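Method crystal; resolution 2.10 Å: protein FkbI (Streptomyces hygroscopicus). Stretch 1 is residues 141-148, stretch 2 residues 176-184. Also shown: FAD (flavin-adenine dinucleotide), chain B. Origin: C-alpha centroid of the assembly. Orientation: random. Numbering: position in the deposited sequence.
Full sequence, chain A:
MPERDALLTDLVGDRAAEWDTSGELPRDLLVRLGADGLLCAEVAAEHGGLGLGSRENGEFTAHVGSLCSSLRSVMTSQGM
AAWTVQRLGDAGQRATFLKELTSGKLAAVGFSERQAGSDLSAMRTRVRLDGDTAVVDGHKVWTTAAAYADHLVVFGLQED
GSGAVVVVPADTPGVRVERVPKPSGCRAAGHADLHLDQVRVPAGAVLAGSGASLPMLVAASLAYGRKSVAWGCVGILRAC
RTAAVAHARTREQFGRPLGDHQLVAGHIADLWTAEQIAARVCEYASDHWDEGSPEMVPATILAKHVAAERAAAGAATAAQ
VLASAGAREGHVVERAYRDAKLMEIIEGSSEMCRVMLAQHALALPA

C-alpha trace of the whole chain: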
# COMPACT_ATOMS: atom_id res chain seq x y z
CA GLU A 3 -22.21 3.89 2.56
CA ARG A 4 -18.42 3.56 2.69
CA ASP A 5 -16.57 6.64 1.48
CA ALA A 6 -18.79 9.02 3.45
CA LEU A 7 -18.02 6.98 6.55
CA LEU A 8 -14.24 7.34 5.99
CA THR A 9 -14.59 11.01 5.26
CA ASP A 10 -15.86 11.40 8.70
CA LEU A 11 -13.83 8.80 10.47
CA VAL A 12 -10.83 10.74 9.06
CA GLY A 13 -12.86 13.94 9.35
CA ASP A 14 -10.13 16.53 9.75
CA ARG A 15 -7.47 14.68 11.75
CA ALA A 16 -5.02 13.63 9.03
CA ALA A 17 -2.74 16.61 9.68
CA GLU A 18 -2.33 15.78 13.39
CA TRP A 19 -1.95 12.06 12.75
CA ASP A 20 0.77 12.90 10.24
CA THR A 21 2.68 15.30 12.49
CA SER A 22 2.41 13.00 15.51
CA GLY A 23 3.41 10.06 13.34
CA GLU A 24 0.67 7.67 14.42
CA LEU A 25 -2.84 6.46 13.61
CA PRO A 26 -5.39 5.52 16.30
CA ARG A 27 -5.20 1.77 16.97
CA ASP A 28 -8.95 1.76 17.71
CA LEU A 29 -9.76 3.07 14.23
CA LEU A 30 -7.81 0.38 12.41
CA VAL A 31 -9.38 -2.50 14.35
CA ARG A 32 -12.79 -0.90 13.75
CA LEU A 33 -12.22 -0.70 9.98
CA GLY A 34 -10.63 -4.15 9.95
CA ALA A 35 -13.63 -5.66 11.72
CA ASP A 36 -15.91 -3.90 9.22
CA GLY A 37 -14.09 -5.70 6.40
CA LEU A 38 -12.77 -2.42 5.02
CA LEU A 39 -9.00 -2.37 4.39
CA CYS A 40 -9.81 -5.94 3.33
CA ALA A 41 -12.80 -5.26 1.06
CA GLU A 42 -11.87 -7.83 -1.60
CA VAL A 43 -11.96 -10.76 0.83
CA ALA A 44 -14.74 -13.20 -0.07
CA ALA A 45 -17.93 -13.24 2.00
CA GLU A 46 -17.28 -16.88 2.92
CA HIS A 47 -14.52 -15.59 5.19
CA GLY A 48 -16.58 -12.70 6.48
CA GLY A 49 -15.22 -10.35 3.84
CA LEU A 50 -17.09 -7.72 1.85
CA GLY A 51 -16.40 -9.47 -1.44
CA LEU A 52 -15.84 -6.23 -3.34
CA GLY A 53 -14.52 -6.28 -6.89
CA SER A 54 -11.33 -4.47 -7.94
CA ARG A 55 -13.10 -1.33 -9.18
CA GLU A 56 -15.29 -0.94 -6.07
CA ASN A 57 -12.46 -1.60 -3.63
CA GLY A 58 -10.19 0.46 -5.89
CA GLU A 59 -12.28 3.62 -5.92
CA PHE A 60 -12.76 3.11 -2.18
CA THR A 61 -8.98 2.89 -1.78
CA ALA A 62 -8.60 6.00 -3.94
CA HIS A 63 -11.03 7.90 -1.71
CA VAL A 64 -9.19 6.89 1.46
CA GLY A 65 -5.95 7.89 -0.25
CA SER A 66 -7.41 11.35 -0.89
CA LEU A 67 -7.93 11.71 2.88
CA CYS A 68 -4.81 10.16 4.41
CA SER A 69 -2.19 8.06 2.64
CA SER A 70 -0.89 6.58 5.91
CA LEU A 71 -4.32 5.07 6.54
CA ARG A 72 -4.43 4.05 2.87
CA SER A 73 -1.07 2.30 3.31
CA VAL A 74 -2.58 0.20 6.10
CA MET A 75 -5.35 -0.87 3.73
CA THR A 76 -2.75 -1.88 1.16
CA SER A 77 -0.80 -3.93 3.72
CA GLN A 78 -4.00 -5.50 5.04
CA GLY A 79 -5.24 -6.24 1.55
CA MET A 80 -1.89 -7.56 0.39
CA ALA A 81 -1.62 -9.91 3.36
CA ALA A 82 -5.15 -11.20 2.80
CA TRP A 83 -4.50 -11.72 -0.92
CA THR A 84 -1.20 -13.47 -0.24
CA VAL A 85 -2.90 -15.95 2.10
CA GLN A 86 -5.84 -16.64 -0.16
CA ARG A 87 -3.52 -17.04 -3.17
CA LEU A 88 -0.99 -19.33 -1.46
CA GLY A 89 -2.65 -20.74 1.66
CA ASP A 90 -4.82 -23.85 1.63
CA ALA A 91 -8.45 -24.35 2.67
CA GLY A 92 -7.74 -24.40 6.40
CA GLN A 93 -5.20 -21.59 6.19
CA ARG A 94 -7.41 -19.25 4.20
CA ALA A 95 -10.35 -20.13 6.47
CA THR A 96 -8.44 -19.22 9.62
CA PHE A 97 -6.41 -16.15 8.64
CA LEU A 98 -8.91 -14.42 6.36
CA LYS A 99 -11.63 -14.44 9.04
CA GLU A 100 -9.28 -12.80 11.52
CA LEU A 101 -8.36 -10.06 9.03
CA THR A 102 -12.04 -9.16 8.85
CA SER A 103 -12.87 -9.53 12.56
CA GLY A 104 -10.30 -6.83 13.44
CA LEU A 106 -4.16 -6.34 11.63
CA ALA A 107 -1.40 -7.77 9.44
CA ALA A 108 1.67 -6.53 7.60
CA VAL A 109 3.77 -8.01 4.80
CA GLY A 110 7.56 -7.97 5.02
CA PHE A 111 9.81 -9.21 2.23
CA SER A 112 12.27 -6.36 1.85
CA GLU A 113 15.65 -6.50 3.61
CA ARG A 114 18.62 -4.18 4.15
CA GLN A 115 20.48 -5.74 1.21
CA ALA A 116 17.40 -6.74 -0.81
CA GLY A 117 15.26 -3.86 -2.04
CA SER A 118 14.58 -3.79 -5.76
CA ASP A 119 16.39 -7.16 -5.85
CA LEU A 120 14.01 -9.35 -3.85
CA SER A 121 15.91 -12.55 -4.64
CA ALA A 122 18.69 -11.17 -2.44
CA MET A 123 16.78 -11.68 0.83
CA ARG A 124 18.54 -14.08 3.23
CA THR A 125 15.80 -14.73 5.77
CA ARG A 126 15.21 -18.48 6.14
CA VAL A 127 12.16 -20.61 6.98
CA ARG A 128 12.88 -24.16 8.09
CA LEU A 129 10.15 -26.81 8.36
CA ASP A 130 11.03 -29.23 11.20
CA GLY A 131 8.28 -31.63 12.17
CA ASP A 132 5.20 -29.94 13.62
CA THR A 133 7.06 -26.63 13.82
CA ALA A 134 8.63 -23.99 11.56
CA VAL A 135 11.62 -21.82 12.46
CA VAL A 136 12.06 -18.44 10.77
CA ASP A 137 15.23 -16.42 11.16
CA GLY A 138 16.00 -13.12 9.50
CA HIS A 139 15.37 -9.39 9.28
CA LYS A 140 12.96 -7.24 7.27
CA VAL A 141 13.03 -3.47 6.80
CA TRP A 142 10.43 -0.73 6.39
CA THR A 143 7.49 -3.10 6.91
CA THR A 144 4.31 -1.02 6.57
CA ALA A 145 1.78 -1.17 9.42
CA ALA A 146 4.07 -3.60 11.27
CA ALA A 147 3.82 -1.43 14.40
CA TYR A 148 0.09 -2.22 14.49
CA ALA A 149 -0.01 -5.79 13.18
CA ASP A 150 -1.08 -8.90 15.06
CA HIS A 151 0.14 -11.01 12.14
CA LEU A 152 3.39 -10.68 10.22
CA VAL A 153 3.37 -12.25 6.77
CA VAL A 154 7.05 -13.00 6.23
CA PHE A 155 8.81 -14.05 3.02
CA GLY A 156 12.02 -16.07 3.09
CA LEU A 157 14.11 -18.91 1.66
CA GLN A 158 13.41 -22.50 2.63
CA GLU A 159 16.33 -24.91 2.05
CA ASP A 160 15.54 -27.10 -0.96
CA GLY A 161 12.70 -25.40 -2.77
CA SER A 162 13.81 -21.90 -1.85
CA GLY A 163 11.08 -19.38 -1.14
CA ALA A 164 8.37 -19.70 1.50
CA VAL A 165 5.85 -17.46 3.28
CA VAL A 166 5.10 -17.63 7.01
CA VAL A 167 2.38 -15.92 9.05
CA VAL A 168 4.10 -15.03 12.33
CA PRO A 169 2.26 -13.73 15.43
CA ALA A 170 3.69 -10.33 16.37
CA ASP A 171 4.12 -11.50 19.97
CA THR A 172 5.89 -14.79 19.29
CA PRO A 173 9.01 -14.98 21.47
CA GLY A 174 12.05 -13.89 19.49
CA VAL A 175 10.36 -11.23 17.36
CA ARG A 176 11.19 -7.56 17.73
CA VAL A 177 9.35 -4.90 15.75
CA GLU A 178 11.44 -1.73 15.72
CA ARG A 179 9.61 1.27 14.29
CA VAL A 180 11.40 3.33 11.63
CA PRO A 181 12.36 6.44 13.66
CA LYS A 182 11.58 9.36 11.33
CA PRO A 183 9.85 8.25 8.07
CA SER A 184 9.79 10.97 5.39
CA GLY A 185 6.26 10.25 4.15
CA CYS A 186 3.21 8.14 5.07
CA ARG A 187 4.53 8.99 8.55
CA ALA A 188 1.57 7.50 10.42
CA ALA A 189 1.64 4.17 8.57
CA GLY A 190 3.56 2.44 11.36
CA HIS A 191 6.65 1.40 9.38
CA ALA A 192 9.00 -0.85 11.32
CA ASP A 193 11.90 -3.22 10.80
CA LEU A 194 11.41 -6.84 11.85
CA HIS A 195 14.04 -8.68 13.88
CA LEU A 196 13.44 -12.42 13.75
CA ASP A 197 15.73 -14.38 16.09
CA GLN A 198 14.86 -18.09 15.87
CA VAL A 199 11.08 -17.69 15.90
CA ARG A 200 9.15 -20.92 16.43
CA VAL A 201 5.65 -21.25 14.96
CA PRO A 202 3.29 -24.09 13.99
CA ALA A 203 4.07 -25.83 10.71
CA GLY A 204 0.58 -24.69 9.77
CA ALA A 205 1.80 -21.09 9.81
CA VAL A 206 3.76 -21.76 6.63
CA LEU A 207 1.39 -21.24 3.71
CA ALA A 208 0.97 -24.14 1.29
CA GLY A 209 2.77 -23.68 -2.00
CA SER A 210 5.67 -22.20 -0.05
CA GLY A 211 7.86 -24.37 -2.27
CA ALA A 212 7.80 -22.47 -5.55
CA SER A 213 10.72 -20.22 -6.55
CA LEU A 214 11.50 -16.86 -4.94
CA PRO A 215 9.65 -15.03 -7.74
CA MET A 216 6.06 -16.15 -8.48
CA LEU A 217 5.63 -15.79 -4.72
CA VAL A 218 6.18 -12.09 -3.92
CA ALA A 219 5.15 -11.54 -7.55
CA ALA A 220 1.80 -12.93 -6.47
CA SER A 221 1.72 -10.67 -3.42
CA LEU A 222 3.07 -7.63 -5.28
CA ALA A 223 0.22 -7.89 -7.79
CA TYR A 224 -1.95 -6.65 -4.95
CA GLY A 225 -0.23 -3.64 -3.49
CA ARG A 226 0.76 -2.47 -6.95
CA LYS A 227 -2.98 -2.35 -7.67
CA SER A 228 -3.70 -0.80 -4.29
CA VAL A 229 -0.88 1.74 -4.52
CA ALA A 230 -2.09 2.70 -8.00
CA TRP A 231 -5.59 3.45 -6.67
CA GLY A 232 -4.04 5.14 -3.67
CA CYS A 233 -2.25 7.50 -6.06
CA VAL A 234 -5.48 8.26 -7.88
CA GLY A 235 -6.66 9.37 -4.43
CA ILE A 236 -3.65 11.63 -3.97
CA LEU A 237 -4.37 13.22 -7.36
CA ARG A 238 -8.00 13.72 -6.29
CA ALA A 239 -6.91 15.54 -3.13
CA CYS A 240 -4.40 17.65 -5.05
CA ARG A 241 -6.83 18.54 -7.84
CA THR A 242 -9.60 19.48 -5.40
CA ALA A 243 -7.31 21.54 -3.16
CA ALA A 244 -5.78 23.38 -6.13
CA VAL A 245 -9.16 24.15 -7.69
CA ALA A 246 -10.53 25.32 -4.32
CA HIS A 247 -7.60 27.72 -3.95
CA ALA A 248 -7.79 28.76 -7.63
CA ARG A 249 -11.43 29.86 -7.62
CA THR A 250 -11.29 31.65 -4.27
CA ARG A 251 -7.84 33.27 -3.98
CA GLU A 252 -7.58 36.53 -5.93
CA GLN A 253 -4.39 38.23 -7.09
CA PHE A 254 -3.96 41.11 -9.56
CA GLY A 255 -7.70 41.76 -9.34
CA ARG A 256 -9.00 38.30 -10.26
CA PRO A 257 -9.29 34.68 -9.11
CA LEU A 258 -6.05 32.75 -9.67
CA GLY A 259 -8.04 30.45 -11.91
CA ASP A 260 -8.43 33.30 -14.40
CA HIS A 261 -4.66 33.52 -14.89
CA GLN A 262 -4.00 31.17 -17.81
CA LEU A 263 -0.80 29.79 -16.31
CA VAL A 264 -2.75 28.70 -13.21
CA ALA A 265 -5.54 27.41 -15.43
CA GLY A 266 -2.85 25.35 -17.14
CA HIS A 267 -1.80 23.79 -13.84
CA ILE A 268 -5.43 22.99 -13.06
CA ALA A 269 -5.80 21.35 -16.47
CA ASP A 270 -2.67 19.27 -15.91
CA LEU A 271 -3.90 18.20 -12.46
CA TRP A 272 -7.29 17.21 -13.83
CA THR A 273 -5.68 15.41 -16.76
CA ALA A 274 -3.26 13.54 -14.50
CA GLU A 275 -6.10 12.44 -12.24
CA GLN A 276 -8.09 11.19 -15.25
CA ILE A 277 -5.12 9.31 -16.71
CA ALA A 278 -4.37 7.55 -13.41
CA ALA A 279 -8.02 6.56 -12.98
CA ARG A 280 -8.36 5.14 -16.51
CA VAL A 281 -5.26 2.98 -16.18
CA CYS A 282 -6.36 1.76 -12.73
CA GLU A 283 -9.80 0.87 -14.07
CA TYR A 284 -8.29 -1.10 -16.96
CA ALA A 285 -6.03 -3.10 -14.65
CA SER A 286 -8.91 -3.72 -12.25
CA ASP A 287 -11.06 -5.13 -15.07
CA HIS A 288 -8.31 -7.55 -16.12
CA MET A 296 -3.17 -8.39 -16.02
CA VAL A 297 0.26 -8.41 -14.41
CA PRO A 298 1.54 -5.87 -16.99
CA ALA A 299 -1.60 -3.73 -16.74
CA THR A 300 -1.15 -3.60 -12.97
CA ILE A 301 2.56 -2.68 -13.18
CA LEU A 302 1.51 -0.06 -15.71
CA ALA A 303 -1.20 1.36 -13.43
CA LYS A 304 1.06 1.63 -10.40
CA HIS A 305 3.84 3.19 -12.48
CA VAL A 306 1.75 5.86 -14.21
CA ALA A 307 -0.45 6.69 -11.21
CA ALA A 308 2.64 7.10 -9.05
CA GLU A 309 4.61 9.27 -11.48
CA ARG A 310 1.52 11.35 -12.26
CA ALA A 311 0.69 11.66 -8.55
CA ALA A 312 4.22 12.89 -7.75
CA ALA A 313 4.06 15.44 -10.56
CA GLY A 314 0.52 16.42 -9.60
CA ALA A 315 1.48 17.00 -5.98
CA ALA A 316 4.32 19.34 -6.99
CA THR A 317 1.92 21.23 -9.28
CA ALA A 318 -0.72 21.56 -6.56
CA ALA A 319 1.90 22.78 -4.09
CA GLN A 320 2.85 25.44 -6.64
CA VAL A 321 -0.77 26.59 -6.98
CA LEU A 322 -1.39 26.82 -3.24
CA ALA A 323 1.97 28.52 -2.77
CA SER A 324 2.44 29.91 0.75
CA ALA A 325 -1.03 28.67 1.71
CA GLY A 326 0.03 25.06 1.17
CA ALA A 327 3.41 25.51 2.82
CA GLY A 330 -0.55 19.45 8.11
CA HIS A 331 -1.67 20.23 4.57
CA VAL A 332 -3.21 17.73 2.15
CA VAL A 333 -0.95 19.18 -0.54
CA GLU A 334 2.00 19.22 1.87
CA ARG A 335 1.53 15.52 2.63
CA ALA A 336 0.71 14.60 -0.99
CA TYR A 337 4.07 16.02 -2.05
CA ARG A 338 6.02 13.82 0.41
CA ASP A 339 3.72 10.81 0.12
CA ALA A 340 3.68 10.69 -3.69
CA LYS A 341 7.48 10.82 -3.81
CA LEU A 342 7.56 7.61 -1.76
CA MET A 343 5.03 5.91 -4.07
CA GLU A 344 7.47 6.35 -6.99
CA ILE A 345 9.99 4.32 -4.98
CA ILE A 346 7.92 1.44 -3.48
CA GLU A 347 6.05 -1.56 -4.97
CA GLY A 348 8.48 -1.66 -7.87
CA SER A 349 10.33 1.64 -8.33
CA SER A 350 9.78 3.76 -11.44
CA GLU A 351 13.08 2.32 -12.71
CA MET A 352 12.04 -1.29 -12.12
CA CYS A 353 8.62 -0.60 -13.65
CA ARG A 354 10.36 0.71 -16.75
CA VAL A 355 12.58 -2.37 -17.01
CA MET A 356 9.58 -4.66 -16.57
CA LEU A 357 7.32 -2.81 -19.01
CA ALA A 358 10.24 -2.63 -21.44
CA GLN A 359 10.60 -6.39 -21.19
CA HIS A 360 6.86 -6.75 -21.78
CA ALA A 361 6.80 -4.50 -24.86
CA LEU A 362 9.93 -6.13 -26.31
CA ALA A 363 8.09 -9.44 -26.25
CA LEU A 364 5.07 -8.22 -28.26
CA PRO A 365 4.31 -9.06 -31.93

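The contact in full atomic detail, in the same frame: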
# COMPACT_ATOMS: atom_id res chain seq x y z
N VAL A 141 12.95 -4.90 6.59
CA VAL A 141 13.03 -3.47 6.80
C VAL A 141 11.81 -2.74 6.26
O VAL A 141 11.12 -3.24 5.37
CB VAL A 141 14.27 -2.87 6.12
CG1 VAL A 141 15.54 -3.43 6.76
CG2 VAL A 141 14.23 -3.16 4.62
N TRP A 142 11.54 -1.57 6.83
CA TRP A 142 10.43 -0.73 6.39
C TRP A 142 9.06 -1.38 6.24
O TRP A 142 8.26 -0.93 5.43
CB TRP A 142 10.78 -0.07 5.06
CG TRP A 142 11.59 1.14 5.21
CD1 TRP A 142 12.95 1.22 5.23
CD2 TRP A 142 11.10 2.47 5.38
NE1 TRP A 142 13.34 2.52 5.40
CE2 TRP A 142 12.23 3.31 5.49
CE3 TRP A 142 9.82 3.03 5.44
CZ2 TRP A 142 12.11 4.70 5.66
CZ3 TRP A 142 9.70 4.40 5.61
CH2 TRP A 142 10.84 5.22 5.72
N THR A 143 8.77 -2.42 7.01
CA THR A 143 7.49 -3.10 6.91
C THR A 143 6.32 -2.19 7.29
O THR A 143 6.20 -1.77 8.45
CB THR A 143 7.45 -4.35 7.79
OG1 THR A 143 8.66 -5.10 7.59
CG2 THR A 143 6.27 -5.23 7.43
N THR A 144 5.46 -1.88 6.32
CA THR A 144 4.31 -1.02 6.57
C THR A 144 3.29 -1.62 7.53
O THR A 144 2.96 -2.80 7.44
CB THR A 144 3.58 -0.68 5.25
OG1 THR A 144 4.46 0.05 4.39
CG2 THR A 144 2.34 0.16 5.54
N ALA A 145 2.78 -0.78 8.43
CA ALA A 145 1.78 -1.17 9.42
C ALA A 145 2.26 -2.21 10.44
O ALA A 145 1.49 -2.65 11.29
CB ALA A 145 0.53 -1.69 8.71
N ALA A 146 3.53 -2.60 10.35
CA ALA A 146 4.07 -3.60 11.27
C ALA A 146 3.92 -3.20 12.75
O ALA A 146 3.76 -4.06 13.61
CB ALA A 146 5.54 -3.86 10.96
N ALA A 147 3.95 -1.91 13.03
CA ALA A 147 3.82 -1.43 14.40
C ALA A 147 2.42 -1.65 14.96
O ALA A 147 2.20 -1.51 16.16
CB ALA A 147 4.18 0.05 14.48
N TYR A 148 1.48 -2.00 14.08
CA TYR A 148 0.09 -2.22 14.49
C TYR A 148 -0.36 -3.67 14.32
O TYR A 148 -1.33 -4.09 14.93
CB TYR A 148 -0.87 -1.38 13.63
CG TYR A 148 -0.54 0.09 13.51
CD1 TYR A 148 -0.56 0.92 14.63
CD2 TYR A 148 -0.24 0.65 12.27
CE1 TYR A 148 -0.27 2.28 14.51
CE2 TYR A 148 0.04 2.00 12.14
CZ TYR A 148 0.03 2.81 13.27
OH TYR A 148 0.30 4.16 13.14
N ARG A 176 11.07 -8.94 17.28
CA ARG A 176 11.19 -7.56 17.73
C ARG A 176 10.84 -6.65 16.56
O ARG A 176 11.48 -6.68 15.51
CB ARG A 176 12.61 -7.27 18.21
CG ARG A 176 13.01 -8.03 19.48
CD ARG A 176 12.12 -7.65 20.67
NE ARG A 176 12.49 -8.34 21.91
CZ ARG A 176 11.82 -8.24 23.05
NH1 ARG A 176 10.73 -7.48 23.12
NH2 ARG A 176 12.22 -8.91 24.13
N VAL A 177 9.80 -5.85 16.76
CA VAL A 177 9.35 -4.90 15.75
C VAL A 177 9.86 -3.52 16.15
O VAL A 177 9.38 -2.92 17.11
CB VAL A 177 7.81 -4.88 15.66
CG1 VAL A 177 7.21 -4.82 17.05
CG2 VAL A 177 7.35 -3.69 14.83
N GLU A 178 10.86 -3.03 15.43
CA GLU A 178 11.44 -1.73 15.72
C GLU A 178 10.96 -0.71 14.70
O GLU A 178 11.29 -0.78 13.51
CB GLU A 178 12.98 -1.81 15.71
CG GLU A 178 13.66 -1.00 16.81
CD GLU A 178 13.76 -1.76 18.13
OE1 GLU A 178 13.94 -1.11 19.19
OE2 GLU A 178 13.68 -3.01 18.12
N ARG A 179 10.16 0.25 15.16
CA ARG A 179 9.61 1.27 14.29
C ARG A 179 10.68 2.13 13.62
O ARG A 179 11.70 2.46 14.23
CB ARG A 179 8.67 2.19 15.08
CG ARG A 179 7.53 1.47 15.80
CD ARG A 179 6.75 2.44 16.68
NE ARG A 179 5.66 1.80 17.42
CZ ARG A 179 4.84 2.42 18.26
NH1 ARG A 179 4.98 3.72 18.48
NH2 ARG A 179 3.88 1.74 18.88
N VAL A 180 10.47 2.46 12.35
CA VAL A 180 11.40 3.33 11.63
C VAL A 180 11.28 4.65 12.39
O VAL A 180 10.19 5.19 12.52
CB VAL A 180 10.97 3.52 10.16
CG1 VAL A 180 11.97 4.41 9.43
CG2 VAL A 180 10.88 2.17 9.48
N PRO A 181 12.39 5.18 12.91
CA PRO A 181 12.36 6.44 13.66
C PRO A 181 11.66 7.66 13.04
O PRO A 181 10.65 8.13 13.57
CB PRO A 181 13.84 6.70 13.97
CG PRO A 181 14.57 5.95 12.89
CD PRO A 181 13.77 4.68 12.78
N LYS A 182 12.19 8.18 11.94
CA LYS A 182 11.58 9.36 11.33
C LYS A 182 11.30 9.18 9.83
O LYS A 182 12.06 9.66 8.99
CB LYS A 182 12.49 10.58 11.53
CG LYS A 182 12.84 10.89 12.97
CD LYS A 182 11.73 11.63 13.70
CE LYS A 182 11.60 13.08 13.24
NZ LYS A 182 10.57 13.83 14.02
N PRO A 183 10.20 8.48 9.48
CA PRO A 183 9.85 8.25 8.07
C PRO A 183 9.55 9.58 7.38
O PRO A 183 8.93 10.47 7.97
CB PRO A 183 8.62 7.36 8.17
CG PRO A 183 7.98 7.84 9.45
CD PRO A 183 9.16 7.96 10.38
N SER A 184 10.00 9.72 6.13
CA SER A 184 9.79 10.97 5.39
C SER A 184 8.34 11.20 4.96
O SER A 184 7.87 12.33 4.98
CB SER A 184 10.70 11.02 4.16
OG SER A 184 10.37 9.99 3.24
PA FAD B . 17.53 0.10 -4.05
O1A FAD B . 16.52 -0.92 -4.26
O2A FAD B . 18.68 0.24 -3.09
O5B FAD B . 17.19 1.53 -4.47
C5B FAD B . 17.74 1.64 -5.72
C4B FAD B . 17.56 2.90 -6.49
O4B FAD B . 18.27 2.32 -7.64
C3B FAD B . 16.12 3.00 -6.89
O3B FAD B . 15.87 4.30 -7.31
C2B FAD B . 15.97 2.03 -7.97
O2B FAD B . 14.91 2.19 -8.94
C1B FAD B . 17.36 2.00 -8.66
N9A FAD B . 17.66 0.70 -9.16
C8A FAD B . 17.96 -0.52 -8.49
N7A FAD B . 18.17 -1.54 -9.27
C5A FAD B . 18.04 -1.03 -10.55
C6A FAD B . 18.15 -1.60 -11.82
N6A FAD B . 18.45 -2.89 -12.01
N1A FAD B . 17.94 -0.79 -12.92
C2A FAD B . 17.63 0.52 -12.76
N3A FAD B . 17.50 1.18 -11.54
C4A FAD B . 17.74 0.26 -10.48
N1 FAD B . 9.00 -3.27 1.84
C2 FAD B . 8.29 -4.40 2.25
O2 FAD B . 8.74 -5.55 2.09
N3 FAD B . 7.05 -4.24 2.85
C4 FAD B . 6.43 -2.99 3.11
O4 FAD B . 5.30 -2.96 3.68
C4X FAD B . 7.16 -1.89 2.72
N5 FAD B . 6.55 -0.59 3.00
C5X FAD B . 7.28 0.57 2.65
C6 FAD B . 6.77 1.87 2.91
C7 FAD B . 7.48 3.07 2.61
C7M FAD B . 6.86 4.43 2.93
C8 FAD B . 8.77 2.96 2.03
C8M FAD B . 9.65 4.15 1.69
C9 FAD B . 9.29 1.72 1.74
C9A FAD B . 8.57 0.50 2.01
N10 FAD B . 9.10 -0.86 1.73
C10 FAD B . 8.44 -2.04 2.09
C1' FAD B . 10.31 -0.71 1.04
C2' FAD B . 10.09 -0.66 -0.57
O2' FAD B . 10.02 -2.09 -0.84
C3' FAD B . 11.34 -0.19 -1.08
O3' FAD B . 11.15 1.14 -1.61
C4' FAD B . 12.28 -0.76 -2.17
O4' FAD B . 12.62 -2.12 -2.18
C5' FAD B . 13.40 0.08 -1.77
O5' FAD B . 14.65 -0.53 -1.88
P FAD B . 15.89 0.33 -1.27
O1P FAD B . 16.02 -1.05 -1.24
O2P FAD B . 17.37 0.33 -0.80
O3P FAD B . 16.78 0.30 -2.63

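The indole of W142 is sandwiched between protein and cofactor: V180 covers one face of the ring, and the C8M methyl of FAD lies over the opposite face. On the protein side, V180 CG1 sits 4.0 Å from the centroid of the W142 six-membered ring and 21° off its normal, a CH-pi contact whose closest pair is V180 CG1 and W142 CZ2 at 3.8 Å. One aromatic plate thus links the second stretch to the flavin.

The backbone at W142 is unusual. The chain turns a corner there with phi/psi of 49/29, a left-handed conformation, and the CA-to-CB bond points away from the other stretch. The side chain then bends back: with chi1 at -83° and chi2 at 90°, the far end of the indole reaches V180 and P183. The W142 and V180 CA atoms are 6.7 Å apart; the indole offers a flat face for V180 CG1 and a far end that reaches P183. V180, by contrast, points toward the first stretch, and its t rotamer sets CG1 over the ring. P183 adds a second apolar touch, its CB 3.9 Å from W142 CH2; its pyrrolidine ring, closed onto its own backbone N, offers a compact apolar surface.

After the corner, the first stretch folds through a type II turn from T143 to A146. A weak hydrogen bond from A146 N to T143 O (3.4 Å) accompanies it, followed by a better one from Y148 N to A145 O (2.9 Å). A145, at 65/3, occupies the left-handed position of the turn. The same loop grips the flavin: T144 N donates to FAD O4 at 2.9 Å, and T144 OG1 donates to FAD N5 at 2.6 Å.

At the end of the turn and just after it, A146 and A147 point toward the second stretch, and their small side chains allow close packing. V177, in the p rotamer, places CG2 3.8 Å from A146 O, 4.3 Å from A146 CB and 4.2 Å from A147 CA. The R179 CA-to-CB bond points sideways to the first stretch, but the chain extends through t values at chi2 and chi3, bringing NE to 3.7 Å from A147 CB. Here the arginine offers packing rather than a charge pair.

No hydrogen bond crosses between the stretches, and the 320 Å² they bury, both sides summed, rests on shape. W142 has the largest covered area (84 Å²), V180 (53 Å²) and A147 (52 Å²) come next, and A146 is buried. The rule to read is economical: brace the turn with local backbone bonds, use T144 N and OG1 for the cofactor, and join the neighboring segment with van der Waals contacts, apolar at W142 and mixed at the alanines.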